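Local coordinates for protein aminotransferase, class I and II (Erwinia tasmaniensis, PDB 5Z0Q) that belongs to the class I and II aminotransferase family, forms a two-chain assembly and binds pyridoxal-5'-phosphate, at residues A[41-49]-A[292-300]. Residues are numbered along the deposited sequence; the frame is centred on the assembly and turned at random.
Sequences ADTDFRAAD and WLDAQLDYL
Tyr299 hydrogen-bonds through OH to the backbone N of Arg371, and its ring packs against Phe45. The two ring planes stand at 88°, centroids 5.9 Å apart, and CZ of Phe45 comes within 4.0 Å of Tyr299 CD2. Phe45 is the main wedge from the loop: its CG lies anti to its own carbonyl carbon (chi1 -57°), which sends the ring in among Gln296 and, about one turn on, Tyr299 and Leu300. Leu300 CD2 meets the ring edge at Phe45 CE2, 4.0 Å away, while CG of Gln296 lies at a similar 4.0 Å from that same CE2.

One turn before Gln296, Trp292 meets the end of the loop. Ala48 lays its CB over one face of the indole, 3.9 Å from the centroid of the five-membered ring, a CH-pi contact. At the far rim of the indole, CZ2 reaches CB of Phe45 edge-on at 4.2 Å. No hydrogen bond is seen between the two segments; they meet by apolar packing and the CH-pi contact.

On the loop, Ala47 packs on Phe64 of the second subunit, while the side chain of Thr43 is about 10 Å from pyridoxal-5'-phosphate. Strand 36-38, outermost within this chain in its five-stranded sheet, leads into this loop, and Ala48 is the N-cap of helix 49-59, so the buried contact joins helix 290-313 to the connection between that strand and that helix.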
ATOM      1  N   ALA A  41      -4.820 -11.858  14.038  1.00 25.07           N
ATOM      2  CA  ALA A  41      -4.273 -11.049  15.127  1.00 27.30           C
ATOM      3  C   ALA A  41      -4.783  -9.610  15.034  1.00 33.43           C
ATOM      4  O   ALA A  41      -4.075  -8.675  14.652  1.00 36.52           O
ATOM      5  CB  ALA A  41      -2.753 -11.106  15.112  1.00 26.19           C
ATOM      6  N   ASP A  42      -6.050  -9.444  15.405  1.00 26.99           N
ATOM      7  CA  ASP A  42      -6.631  -8.125  15.597  1.00 26.35           C
ATOM      8  C   ASP A  42      -7.699  -8.228  16.675  1.00 34.80           C
ATOM      9  O   ASP A  42      -8.292  -9.290  16.880  1.00 33.36           O
ATOM     10  CB  ASP A  42      -7.214  -7.550  14.296  1.00 28.73           C
ATOM     11  CG  ASP A  42      -8.459  -8.285  13.827  1.00 33.23           C
ATOM     12  OD1 ASP A  42      -8.609  -9.482  14.147  1.00 47.92           O
ATOM     13  OD2 ASP A  42      -9.286  -7.662  13.127  1.00 27.26           O
ATOM     14  N   THR A  43      -7.926  -7.124  17.372  1.00 29.40           N
ATOM     15  CA  THR A  43      -8.896  -7.113  18.453  1.00 32.24           C
ATOM     16  C   THR A  43     -10.257  -6.648  17.948  1.00 30.15           C
ATOM     17  O   THR A  43     -10.381  -6.042  16.881  1.00 27.50           O
ATOM     18  CB  THR A  43      -8.420  -6.216  19.599  1.00 33.99           C
ATOM     19  OG1 THR A  43      -8.259  -4.872  19.127  1.00 32.04           O
ATOM     20  CG2 THR A  43      -7.092  -6.716  20.150  1.00 26.60           C
ATOM     21  N   ASP A  44     -11.290  -6.954  18.732  1.00 30.06           N
ATOM     22  CA  ASP A  44     -12.650  -6.523  18.444  1.00 33.69           C
ATOM     23  C   ASP A  44     -12.982  -5.182  19.088  1.00 29.73           C
ATOM     24  O   ASP A  44     -14.163  -4.849  19.237  1.00 33.25           O
ATOM     25  CB  ASP A  44     -13.649  -7.588  18.904  1.00 27.03           C
ATOM     26  CG  ASP A  44     -13.443  -8.919  18.208  1.00 31.02           C
ATOM     27  OD1 ASP A  44     -13.038  -8.919  17.026  1.00 31.10           O
ATOM     28  OD2 ASP A  44     -13.688  -9.968  18.842  1.00 28.78           O
ATOM     29  N   PHE A  45     -11.969  -4.406  19.462  1.00 26.30           N
ATOM     30  CA  PHE A  45     -12.169  -3.173  20.207  1.00 26.26           C
ATOM     31  C   PHE A  45     -12.303  -1.983  19.266  1.00 27.13           C
ATOM     32  O   PHE A  45     -11.545  -1.847  18.301  1.00 30.40           O
ATOM     33  CB  PHE A  45     -11.008  -2.938  21.176  1.00 27.88           C
ATOM     34  CG  PHE A  45     -10.789  -4.065  22.145  1.00 31.15           C
ATOM     35  CD1 PHE A  45     -11.859  -4.793  22.638  1.00 32.93           C
ATOM     36  CD2 PHE A  45      -9.510  -4.401  22.558  1.00 29.72           C
ATOM     37  CE1 PHE A  45     -11.658  -5.832  23.527  1.00 32.72           C
ATOM     38  CE2 PHE A  45      -9.303  -5.439  23.448  1.00 28.56           C
ATOM     39  CZ  PHE A  45     -10.378  -6.155  23.933  1.00 24.99           C
ATOM     40  N   ARG A  46     -13.279  -1.128  19.555  1.00 25.16           N
ATOM     41  CA  ARG A  46     -13.423   0.128  18.833  1.00 28.18           C
ATOM     42  C   ARG A  46     -12.198   1.006  19.059  1.00 26.47           C
ATOM     43  O   ARG A  46     -11.639   1.049  20.159  1.00 25.35           O
ATOM     44  CB  ARG A  46     -14.697   0.839  19.294  1.00 30.56           C
ATOM     45  CG  ARG A  46     -14.852   2.281  18.841  1.00 33.29           C
ATOM     46  CD  ARG A  46     -16.097   2.892  19.471  1.00 34.98           C
ATOM     47  NE  ARG A  46     -16.131   4.348  19.363  1.00 38.39           N
ATOM     48  CZ  ARG A  46     -16.791   5.013  18.421  1.00 38.16           C
ATOM     49  NH1 ARG A  46     -17.472   4.356  17.493  1.00 35.35           N
ATOM     50  NH2 ARG A  46     -16.765   6.340  18.405  1.00 46.87           N
ATOM     51  N   ALA A  47     -11.770   1.696  18.003  1.00 27.33           N
ATOM     52  CA  ALA A  47     -10.582   2.534  18.091  1.00 23.40           C
ATOM     53  C   ALA A  47     -10.803   3.680  19.075  1.00 24.80           C
ATOM     54  O   ALA A  47     -11.934   4.055  19.395  1.00 32.59           O
ATOM     55  CB  ALA A  47     -10.209   3.084  16.715  1.00 18.79           C
ATOM     56  N   ALA A  48      -9.694   4.234  19.561  1.00 24.44           N
ATOM     57  CA  ALA A  48      -9.756   5.327  20.521  1.00 23.09           C
ATOM     58  C   ALA A  48     -10.469   6.532  19.920  1.00 26.39           C
ATOM     59  O   ALA A  48     -10.482   6.732  18.701  1.00 28.61           O
ATOM     60  CB  ALA A  48      -8.348   5.722  20.971  1.00 23.04           C
ATOM     61  N   ASP A  49     -11.073   7.341  20.796  1.00 26.48           N
ATOM     62  CA  ASP A  49     -11.809   8.515  20.334  1.00 30.22           C
ATOM     63  C   ASP A  49     -10.908   9.488  19.587  1.00 32.59           C
ATOM     64  O   ASP A  49     -11.347  10.122  18.622  1.00 30.69           O
ATOM     65  CB  ASP A  49     -12.483   9.214  21.514  1.00 25.09           C
ATOM     66  CG  ASP A  49     -13.681   8.445  22.043  1.00 40.35           C
ATOM     67  OD1 ASP A  49     -14.346   7.748  21.246  1.00 40.87           O
ATOM     68  OD2 ASP A  49     -13.960   8.544  23.257  1.00 44.09           O
ATOM     69  N   TRP A 292      -5.953   5.359  26.322  1.00 24.88           N
ATOM     70  CA  TRP A 292      -6.714   4.231  25.798  1.00 24.50           C
ATOM     71  C   TRP A 292      -5.882   2.956  25.817  1.00 24.82           C
ATOM     72  O   TRP A 292      -6.379   1.888  26.191  1.00 22.48           O
ATOM     73  CB  TRP A 292      -7.195   4.544  24.379  1.00 29.48           C
ATOM     74  CG  TRP A 292      -8.039   3.464  23.764  1.00 25.77           C
ATOM     75  CD1 TRP A 292      -9.401   3.387  23.768  1.00 20.35           C
ATOM     76  CD2 TRP A 292      -7.575   2.310  23.049  1.00 25.79           C
ATOM     77  NE1 TRP A 292      -9.814   2.257  23.103  1.00 24.01           N
ATOM     78  CE2 TRP A 292      -8.713   1.579  22.652  1.00 26.85           C
ATOM     79  CE3 TRP A 292      -6.308   1.823  22.706  1.00 26.51           C
ATOM     80  CZ2 TRP A 292      -8.623   0.387  21.930  1.00 27.53           C
ATOM     81  CZ3 TRP A 292      -6.221   0.639  21.990  1.00 26.05           C
ATOM     82  CH2 TRP A 292      -7.371  -0.065  21.612  1.00 18.56           C
ATOM     83  N   LEU A 293      -4.610   3.051  25.423  1.00 25.13           N
ATOM     84  CA  LEU A 293      -3.738   1.882  25.435  1.00 25.24           C
ATOM     85  C   LEU A 293      -3.480   1.389  26.852  1.00 32.42           C
ATOM     86  O   LEU A 293      -3.344   0.180  27.069  1.00 32.26           O
ATOM     87  CB  LEU A 293      -2.420   2.207  24.731  1.00 28.75           C
ATOM     88  CG  LEU A 293      -1.376   1.091  24.638  1.00 28.06           C
ATOM     89  CD1 LEU A 293      -1.936  -0.118  23.903  1.00 24.75           C
ATOM     90  CD2 LEU A 293      -0.115   1.601  23.957  1.00 23.93           C
ATOM     91  N   ASP A 294      -3.411   2.301  27.825  1.00 33.29           N
ATOM     92  CA  ASP A 294      -3.234   1.886  29.214  1.00 28.19           C
ATOM     93  C   ASP A 294      -4.421   1.063  29.696  1.00 28.72           C
ATOM     94  O   ASP A 294      -4.246   0.064  30.402  1.00 29.55           O
ATOM     95  CB  ASP A 294      -3.034   3.110  30.111  1.00 27.69           C
ATOM     96  CG  ASP A 294      -1.663   3.739  29.946  1.00 38.64           C
ATOM     97  OD1 ASP A 294      -0.695   2.998  29.673  1.00 41.42           O
ATOM     98  OD2 ASP A 294      -1.553   4.976  30.096  1.00 36.99           O
ATOM     99  N   ALA A 295      -5.638   1.463  29.317  1.00 28.63           N
ATOM    100  CA  ALA A 295      -6.824   0.737  29.755  1.00 25.04           C
ATOM    101  C   ALA A 295      -6.966  -0.599  29.038  1.00 28.91           C
ATOM    102  O   ALA A 295      -7.559  -1.535  29.588  1.00 31.65           O
ATOM    103  CB  ALA A 295      -8.073   1.591  29.538  1.00 23.80           C
ATOM    104  N   GLN A 296      -6.436  -0.711  27.817  1.00 28.13           N
ATOM    105  CA  GLN A 296      -6.495  -1.985  27.111  1.00 23.86           C
ATOM    106  C   GLN A 296      -5.554  -3.009  27.729  1.00 29.62           C
ATOM    107  O   GLN A 296      -5.866  -4.205  27.745  1.00 27.41           O
ATOM    108  CB  GLN A 296      -6.164  -1.789  25.631  1.00 24.96           C
ATOM    109  CG  GLN A 296      -6.355  -3.038  24.780  1.00 22.77           C
ATOM    110  CD  GLN A 296      -5.795  -2.885  23.377  1.00 22.54           C
ATOM    111  OE1 GLN A 296      -4.897  -2.079  23.138  1.00 27.76           O
ATOM    112  NE2 GLN A 296      -6.328  -3.662  22.440  1.00 30.58           N
ATOM    113  N   LEU A 297      -4.404  -2.563  28.244  1.00 29.55           N
ATOM    114  CA  LEU A 297      -3.456  -3.489  28.856  1.00 27.56           C
ATOM    115  C   LEU A 297      -4.041  -4.135  30.105  1.00 31.29           C
ATOM    116  O   LEU A 297      -3.901  -5.347  30.308  1.00 33.16           O
ATOM    117  CB  LEU A 297      -2.151  -2.766  29.188  1.00 26.52           C
ATOM    118  CG  LEU A 297      -1.390  -2.149  28.013  1.00 27.87           C
ATOM    119  CD1 LEU A 297      -0.083  -1.529  28.484  1.00 31.30           C
ATOM    120  CD2 LEU A 297      -1.140  -3.184  26.927  1.00 29.93           C
ATOM    121  N   ASP A 298      -4.700  -3.342  30.955  1.00 28.82           N
ATOM    122  CA  ASP A 298      -5.339  -3.904  32.141  1.00 28.05           C
ATOM    123  C   ASP A 298      -6.439  -4.884  31.756  1.00 25.24           C
ATOM    124  O   ASP A 298      -6.590  -5.940  32.382  1.00 30.93           O
ATOM    125  CB  ASP A 298      -5.899  -2.785  33.018  1.00 32.37           C
ATOM    126  CG  ASP A 298      -4.829  -1.815  33.485  1.00 41.78           C
ATOM    127  OD1 ASP A 298      -3.650  -2.220  33.568  1.00 47.03           O
ATOM    128  OD2 ASP A 298      -5.168  -0.647  33.772  1.00 33.38           O
ATOM    129  N   TYR A 299      -7.212  -4.554  30.721  1.00 22.43           N
ATOM    130  CA  TYR A 299      -8.272  -5.450  30.270  1.00 24.19           C
ATOM    131  C   TYR A 299      -7.695  -6.720  29.658  1.00 29.35           C
ATOM    132  O   TYR A 299      -8.220  -7.817  29.881  1.00 27.47           O
ATOM    133  CB  TYR A 299      -9.169  -4.727  29.268  1.00 28.40           C
ATOM    134  CG  TYR A 299     -10.500  -5.403  29.019  1.00 32.10           C
ATOM    135  CD1 TYR A 299     -11.596  -5.136  29.827  1.00 28.81           C
ATOM    136  CD2 TYR A 299     -10.661  -6.299  27.970  1.00 28.96           C
ATOM    137  CE1 TYR A 299     -12.815  -5.745  29.603  1.00 27.91           C
ATOM    138  CE2 TYR A 299     -11.878  -6.914  27.738  1.00 30.99           C
ATOM    139  CZ  TYR A 299     -12.951  -6.632  28.558  1.00 33.76           C
ATOM    140  OH  TYR A 299     -14.165  -7.239  28.336  1.00 34.16           O
ATOM    141  N   LEU A 300      -6.610  -6.593  28.889  1.00 33.66           N
ATOM    142  CA  LEU A 300      -6.009  -7.765  28.262  1.00 23.17           C
ATOM    143  C   LEU A 300      -5.288  -8.642  29.276  1.00 25.15           C
ATOM    144  O   LEU A 300      -5.257  -9.867  29.117  1.00 31.78           O
ATOM    145  CB  LEU A 300      -5.050  -7.338  27.151  1.00 24.14           C
ATOM    146  CG  LEU A 300      -5.702  -6.828  25.864  1.00 26.36           C
ATOM    147  CD1 LEU A 300      -4.650  -6.455  24.833  1.00 19.21           C
ATOM    148  CD2 LEU A 300      -6.665  -7.862  25.303  1.00 16.68           C
TER